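Local coordinates for protein DynE8 (Micromonospora chersina, PDB 4AMM) that is an iterative polyketide synthase of enediyne (dynemicin) biosynthesis, seen here as its acyltransferase domain, which probably loads acyl units for chain building, at residues A108-D113 with T269-S274; A220-A225 with A237-E242. All blocks are in the same frame, centred on the assembly; numbering follows the deposited sequence.

Contact 1. Residues A108-D113 with T269-S274; sequences APVHAD and TPLAVS
V110 lays both its methyls against CG2 of T269, the two side chains crossing at about a right angle. CG1 stands 3.7 Å from T269 CG2. V110 CG1 is anti to the backbone N (chi1 159°), which puts CG2 beside that N; CG2 also faces CD2 of L271, a looser approach of 4.2 Å. An alanine here would probably open a gap beside the T269 methyl and L271 CD2, since the two methyls on T269, one of which also faces L271, would be gone. One step back along the loop, P109 CG lies 3.9 Å from CB of A272 and also meets the A272 carbonyl oxygen. H111 points its CB at P270, packing on the O and CB of that proline. Its CG is anti to the backbone N (chi1 177°), and the ring leads away, with A272 CA at its edge. Two backbone bonds hold the pieces together. A272 N donates to P109 O at 2.8 Å, and H111 N donates to P270 O at 2.9 Å, with a nearly straight N-H...O angle of 170°. One water also donates to P109 O and, weakly, to A272 O. Another donates to P270 O and accepts from A112 N. V142, P138 and A139, from later in the same loop, touch P109, H111 and A272 in turn. T269 and L271 bond by backbone to S217 and M215 of strand 213-218. The arrangement is a single beta bridge, V110 with L271, that lays a long loop against an outermost strand, 268-270, of the mixed sheet in the acyltransferase domain.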
ATOM      1  N   ALA A 108       9.708   4.502  -6.638  1.00 28.32           N
ATOM      2  CA  ALA A 108      10.657   3.944  -7.574  1.00 27.29           C
ATOM      3  C   ALA A 108      10.546   4.624  -8.966  1.00 26.03           C
ATOM      4  O   ALA A 108      10.050   4.001  -9.906  1.00 25.87           O
ATOM      5  CB  ALA A 108      10.392   2.420  -7.717  1.00 27.03           C
ATOM      6  N   PRO A 109      10.969   5.908  -9.080  1.00 24.30           N
ATOM      7  CA  PRO A 109      10.695   6.613 -10.349  1.00 24.34           C
ATOM      8  C   PRO A 109      11.516   6.070 -11.503  1.00 23.26           C
ATOM      9  O   PRO A 109      12.579   5.547 -11.328  1.00 20.43           O
ATOM     10  CB  PRO A 109      11.148   8.064 -10.049  1.00 24.86           C
ATOM     11  CG  PRO A 109      12.187   7.874  -8.864  1.00 25.52           C
ATOM     12  CD  PRO A 109      11.506   6.837  -8.069  1.00 24.31           C
ATOM     13  N   VAL A 110      10.955   6.173 -12.690  1.00 25.61           N
ATOM     14  CA  VAL A 110      11.601   5.768 -13.913  1.00 26.17           C
ATOM     15  C   VAL A 110      12.569   6.882 -14.311  1.00 27.81           C
ATOM     16  O   VAL A 110      12.281   8.090 -14.112  1.00 29.73           O
ATOM     17  CB  VAL A 110      10.483   5.545 -14.971  1.00 27.20           C
ATOM     18  CG1 VAL A 110      11.019   5.609 -16.393  1.00 27.80           C
ATOM     19  CG2 VAL A 110       9.737   4.253 -14.642  1.00 29.31           C
ATOM     20  N   HIS A 111      13.727   6.492 -14.835  1.00 28.09           N
ATOM     21  CA  HIS A 111      14.811   7.438 -15.162  1.00 31.83           C
ATOM     22  C   HIS A 111      14.421   8.495 -16.217  1.00 34.44           C
ATOM     23  O   HIS A 111      14.531   9.704 -15.983  1.00 34.28           O
ATOM     24  CB  HIS A 111      16.093   6.678 -15.549  1.00 31.85           C
ATOM     25  CG  HIS A 111      17.242   7.548 -15.962  1.00 36.90           C
ATOM     26  ND1 HIS A 111      17.940   8.350 -15.075  1.00 40.39           N
ATOM     27  CD2 HIS A 111      17.839   7.718 -17.171  1.00 39.90           C
ATOM     28  CE1 HIS A 111      18.908   8.980 -15.722  1.00 42.61           C
ATOM     29  NE2 HIS A 111      18.870   8.614 -16.995  1.00 40.13           N
ATOM     30  N   ALA A 112      13.954   8.043 -17.357  1.00 37.78           N
ATOM     31  CA  ALA A 112      13.526   9.008 -18.397  1.00 42.07           C
ATOM     32  C   ALA A 112      12.162   8.550 -18.890  1.00 44.21           C
ATOM     33  O   ALA A 112      12.080   7.893 -19.932  1.00 45.58           O
ATOM     34  CB  ALA A 112      14.558   9.065 -19.562  1.00 41.57           C
ATOM     35  N   ASP A 113      11.104   8.841 -18.132  1.00 46.93           N
ATOM     36  CA  ASP A 113       9.789   8.311 -18.503  1.00 49.96           C
ATOM     37  C   ASP A 113       9.296   9.047 -19.727  1.00 52.04           C
ATOM     38  O   ASP A 113       9.009  10.250 -19.651  1.00 52.74           O
ATOM     39  CB  ASP A 113       8.765   8.429 -17.361  1.00 50.05           C
ATOM     40  CG  ASP A 113       7.420   7.747 -17.696  1.00 51.46           C
ATOM     41  OD1 ASP A 113       7.238   7.293 -18.861  1.00 49.69           O
ATOM     42  OD2 ASP A 113       6.553   7.674 -16.787  1.00 52.21           O
ATOM     43  N   THR A 269      13.296  -1.226 -18.138  1.00 14.61           N
ATOM     44  CA  THR A 269      13.148   0.211 -17.845  1.00 14.82           C
ATOM     45  C   THR A 269      14.182   0.663 -16.810  1.00 16.29           C
ATOM     46  O   THR A 269      14.068   0.294 -15.658  1.00 15.32           O
ATOM     47  CB  THR A 269      11.739   0.481 -17.339  1.00 16.94           C
ATOM     48  OG1 THR A 269      10.789   0.082 -18.394  1.00 20.83           O
ATOM     49  CG2 THR A 269      11.519   1.987 -17.106  1.00 20.18           C
ATOM     50  N   PRO A 270      15.139   1.563 -17.171  1.00 16.07           N
ATOM     51  CA  PRO A 270      16.077   2.085 -16.162  1.00 16.95           C
ATOM     52  C   PRO A 270      15.354   2.921 -15.132  1.00 16.85           C
ATOM     53  O   PRO A 270      14.466   3.724 -15.474  1.00 16.87           O
ATOM     54  CB  PRO A 270      17.011   3.012 -16.994  1.00 19.15           C
ATOM     55  CG  PRO A 270      16.996   2.334 -18.308  1.00 21.27           C
ATOM     56  CD  PRO A 270      15.538   1.974 -18.533  1.00 19.78           C
ATOM     57  N   LEU A 271      15.643   2.716 -13.840  1.00 14.15           N
ATOM     58  CA  LEU A 271      15.040   3.479 -12.801  1.00 13.31           C
ATOM     59  C   LEU A 271      15.945   4.662 -12.368  1.00 13.59           C
ATOM     60  O   LEU A 271      17.180   4.613 -12.489  1.00 15.33           O
ATOM     61  CB  LEU A 271      14.734   2.579 -11.570  1.00 14.35           C
ATOM     62  CG  LEU A 271      13.791   1.420 -11.920  1.00 13.90           C
ATOM     63  CD1 LEU A 271      13.502   0.655 -10.699  1.00 16.33           C
ATOM     64  CD2 LEU A 271      12.453   1.908 -12.501  1.00 17.00           C
ATOM     65  N   ALA A 272      15.290   5.707 -11.859  1.00 15.19           N
ATOM     66  CA  ALA A 272      16.023   6.884 -11.327  1.00 16.39           C
ATOM     67  C   ALA A 272      16.405   6.632  -9.912  1.00 17.43           C
ATOM     68  O   ALA A 272      15.729   7.041  -8.947  1.00 21.69           O
ATOM     69  CB  ALA A 272      15.141   8.154 -11.431  1.00 18.37           C
ATOM     70  N   VAL A 273      17.536   5.980  -9.785  1.00 16.75           N
ATOM     71  CA  VAL A 273      18.206   5.721  -8.505  1.00 16.62           C
ATOM     72  C   VAL A 273      19.663   5.613  -8.800  1.00 14.70           C
ATOM     73  O   VAL A 273      20.092   5.069  -9.823  1.00 18.09           O
ATOM     74  CB  VAL A 273      17.580   4.423  -7.890  1.00 19.02           C
ATOM     75  CG1 VAL A 273      17.710   3.241  -8.797  1.00 20.58           C
ATOM     76  CG2 VAL A 273      17.995   4.130  -6.521  1.00 21.00           C
ATOM     77  N   SER A 274      20.442   6.034  -7.793  1.00 16.57           N
ATOM     78  CA  SER A 274      21.906   6.015  -7.886  1.00 16.82           C
ATOM     79  C   SER A 274      22.506   4.964  -7.036  1.00 15.47           C
ATOM     80  O   SER A 274      23.704   4.992  -6.736  1.00 15.25           O
ATOM     81  CB  SER A 274      22.460   7.397  -7.362  1.00 19.25           C
ATOM     82  OG  SER A 274      21.966   8.441  -8.195  1.00 28.85           O
TER
HETATM   83  O   HOH W   1      13.650   4.413  -8.828  1.00 29.78           O
HETATM   84  O   HOH W   2      13.983   5.089 -17.873  1.00 29.99           O

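Contact 2. Residues A220-A225 with A237-E242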
ATOM      1  N   ALA A 220       8.487  -8.830 -16.708  1.00 13.01           N
ATOM      2  CA  ALA A 220       8.769 -10.252 -16.795  1.00 14.17           C
ATOM      3  C   ALA A 220       8.684 -10.825 -15.370  1.00 14.17           C
ATOM      4  O   ALA A 220       8.660 -10.077 -14.374  1.00 14.75           O
ATOM      5  CB  ALA A 220      10.204 -10.465 -17.345  1.00 17.08           C
ATOM      6  N   ASP A 221       8.605 -12.165 -15.294  1.00 13.14           N
ATOM      7  CA  ASP A 221       8.559 -12.844 -14.029  1.00 12.89           C
ATOM      8  C   ASP A 221       9.917 -13.187 -13.461  1.00 13.30           C
ATOM      9  O   ASP A 221      10.953 -12.944 -14.086  1.00 13.42           O
ATOM     10  CB  ASP A 221       7.622 -14.060 -14.087  1.00 15.02           C
ATOM     11  CG  ASP A 221       8.102 -15.158 -14.978  1.00 17.98           C
ATOM     12  OD1 ASP A 221       9.255 -15.356 -15.323  1.00 18.06           O
ATOM     13  OD2 ASP A 221       7.224 -15.991 -15.355  1.00 22.49           O
ATOM     14  N   LEU A 222       9.925 -13.777 -12.272  1.00 12.81           N
ATOM     15  CA  LEU A 222      11.202 -14.038 -11.573  1.00 13.21           C
ATOM     16  C   LEU A 222      12.112 -14.977 -12.380  1.00 13.08           C
ATOM     17  O   LEU A 222      13.321 -14.697 -12.520  1.00 13.17           O
ATOM     18  CB  LEU A 222      10.854 -14.599 -10.190  1.00 11.39           C
ATOM     19  CG  LEU A 222      12.096 -14.972  -9.336  1.00 13.26           C
ATOM     20  CD1 LEU A 222      12.877 -13.741  -8.942  1.00 13.62           C
ATOM     21  CD2 LEU A 222      11.627 -15.632  -8.083  1.00 15.90           C
ATOM     22  N   ALA A 223      11.588 -16.056 -12.904  1.00 13.06           N
ATOM     23  CA  ALA A 223      12.434 -16.947 -13.717  1.00 13.44           C
ATOM     24  C   ALA A 223      12.974 -16.249 -14.954  1.00 12.26           C
ATOM     25  O   ALA A 223      14.147 -16.458 -15.319  1.00 13.09           O
ATOM     26  CB  ALA A 223      11.615 -18.116 -14.204  1.00 14.86           C
ATOM     27  N   ALA A 224      12.158 -15.398 -15.622  1.00 13.96           N
ATOM     28  CA  ALA A 224      12.681 -14.755 -16.775  1.00 14.01           C
ATOM     29  C   ALA A 224      13.760 -13.772 -16.347  1.00 12.57           C
ATOM     30  O   ALA A 224      14.777 -13.621 -17.093  1.00 14.18           O
ATOM     31  CB  ALA A 224      11.539 -14.052 -17.507  1.00 14.22           C
ATOM     32  N   ALA A 225      13.558 -13.058 -15.245  1.00 12.03           N
ATOM     33  CA  ALA A 225      14.599 -12.146 -14.762  1.00 11.84           C
ATOM     34  C   ALA A 225      15.908 -12.826 -14.450  1.00 11.87           C
ATOM     35  O   ALA A 225      16.988 -12.333 -14.742  1.00 13.33           O
ATOM     36  CB  ALA A 225      14.132 -11.400 -13.567  1.00 12.21           C
ATOM     37  N   ALA A 237      16.524  -7.695  -7.162  1.00  9.33           N
ATOM     38  CA  ALA A 237      16.384  -6.779  -6.078  1.00  8.80           C
ATOM     39  C   ALA A 237      14.969  -6.749  -5.563  1.00 10.83           C
ATOM     40  O   ALA A 237      14.775  -6.695  -4.336  1.00  9.68           O
ATOM     41  CB  ALA A 237      16.811  -5.361  -6.604  1.00  9.57           C
ATOM     42  N   VAL A 238      13.957  -6.768  -6.464  1.00  9.32           N
ATOM     43  CA  VAL A 238      12.588  -6.611  -5.987  1.00  9.28           C
ATOM     44  C   VAL A 238      11.751  -7.575  -6.831  1.00 11.04           C
ATOM     45  O   VAL A 238      11.703  -7.484  -8.057  1.00 10.62           O
ATOM     46  CB  VAL A 238      12.087  -5.177  -6.208  1.00 10.72           C
ATOM     47  CG1 VAL A 238      10.601  -5.043  -5.715  1.00 13.94           C
ATOM     48  CG2 VAL A 238      12.998  -4.127  -5.550  1.00 12.21           C
ATOM     49  N   ASP A 239      11.090  -8.531  -6.189  1.00 10.90           N
ATOM     50  CA  ASP A 239      10.159  -9.481  -6.887  1.00 11.91           C
ATOM     51  C   ASP A 239       8.769  -9.008  -6.627  1.00 11.57           C
ATOM     52  O   ASP A 239       8.166  -9.275  -5.551  1.00 12.14           O
ATOM     53  CB  ASP A 239      10.350 -10.897  -6.363  1.00 12.62           C
ATOM     54  CG  ASP A 239       9.416 -11.872  -7.010  1.00 13.00           C
ATOM     55  OD1 ASP A 239       8.726 -11.539  -8.014  1.00 16.13           O
ATOM     56  OD2 ASP A 239       9.308 -13.004  -6.387  1.00 16.05           O
ATOM     57  N   ASN A 240       8.203  -8.193  -7.532  1.00 10.40           N
ATOM     58  CA  ASN A 240       6.883  -7.555  -7.235  1.00 12.10           C
ATOM     59  C   ASN A 240       5.722  -8.335  -7.759  1.00 15.90           C
ATOM     60  O   ASN A 240       4.576  -8.048  -7.429  1.00 21.79           O
ATOM     61  CB  ASN A 240       6.796  -6.192  -7.893  1.00 13.65           C
ATOM     62  CG  ASN A 240       7.409  -5.148  -7.056  1.00 13.26           C
ATOM     63  OD1 ASN A 240       7.455  -5.277  -5.793  1.00 13.42           O
ATOM     64  ND2 ASN A 240       7.945  -4.108  -7.712  1.00 13.76           N
ATOM     65  N   GLY A 241       6.011  -9.340  -8.577  1.00 12.83           N
ATOM     66  CA  GLY A 241       4.959 -10.244  -9.138  1.00 13.67           C
ATOM     67  C   GLY A 241       5.355 -10.786 -10.482  1.00 13.29           C
ATOM     68  O   GLY A 241       6.474 -10.598 -10.991  1.00 13.47           O
ATOM     69  N   GLU A 242       4.409 -11.469 -11.122  1.00 15.11           N
ATOM     70  CA  GLU A 242       4.611 -12.104 -12.416  1.00 15.33           C
ATOM     71  C   GLU A 242       4.918 -11.124 -13.528  1.00 13.53           C
ATOM     72  O   GLU A 242       5.450 -11.575 -14.567  1.00 15.46           O
ATOM     73  CB  GLU A 242       3.376 -13.013 -12.818  1.00 19.12           C
ATOM     74  CG  GLU A 242       3.114 -14.137 -11.734  1.00 25.89           C
ATOM     75  CD  GLU A 242       4.163 -15.250 -11.673  1.00 35.59           C
ATOM     76  OE1 GLU A 242       4.678 -15.703 -12.756  1.00 40.90           O
ATOM     77  OE2 GLU A 242       4.396 -15.728 -10.518  1.00 39.13           O
TER
HETATM   78  O   HOH W   3       7.901 -12.907 -10.151  1.00 15.08           O
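The start of helix 222-229 meets the end of strand 235-241 where D221 and E242 bring their CA atoms to 4.3 Å, yet no hydrogen bond joins the two backbones. D221 is the N-cap of the helix. The cap sits beside the mixed sheet of the acyltransferase domain, in which 235-241 runs antiparallel to 244-250. D221 CB packs on E242 O at 3.3 Å. The E242 side chain bends at chi2 (-70°), and its OE1 ends 3.6 Å from D221 OD2. The two carboxylate planes stand 80° apart. Charges this close would probably repel, though E242 is exposed and solvent may weaken this. L222 crosses D239 at about a right angle, with its methyl CD2 3.9 Å from D239 OD2. That same OD2 makes a salt bridge to R334 of helix 333-339, which also touches L222 and E242. D239 is buried, and R334 pairs its charge. One water links the segments: it donates to D239 OD1 at 2.7 Å, donates weakly to G241 O, and accepts a weak bond from L222 N. At its backbone angles a side chain on G241 would jam against the carbonyl oxygen of N240. N240 and G241 form a classic beta bulge against strand 244-250, and N240 OD1 bonds to H175 NE2. At the cap, D221 OD1 accepts from A224 N at 2.9 Å, nearly in line with its C-O bond.

Contact 1 and contact 2 reach the same mixed sheet, with centres about 17 Å apart and nearest atoms about 7 Å apart. Contact 2 is nested in the chain loop that contact 1 closes. Both are partly buried: L271 and A272 lie inside in contact 1, D239 and G241 in contact 2, while A108, P270 and E242 are exposed. Contact 1 works at an outermost strand, contact 2 at an inner one. Strand 213-218 touches L271 of 269-274 and A225 of 220-225. Contact 1 joins its segments by direct backbone bonds and apolar side chains, with waters only supplementing them. Contact 2 has no direct hydrogen bond; a water bridges it, two carboxylates sit close as like charges, and an arginine pairs the buried D239.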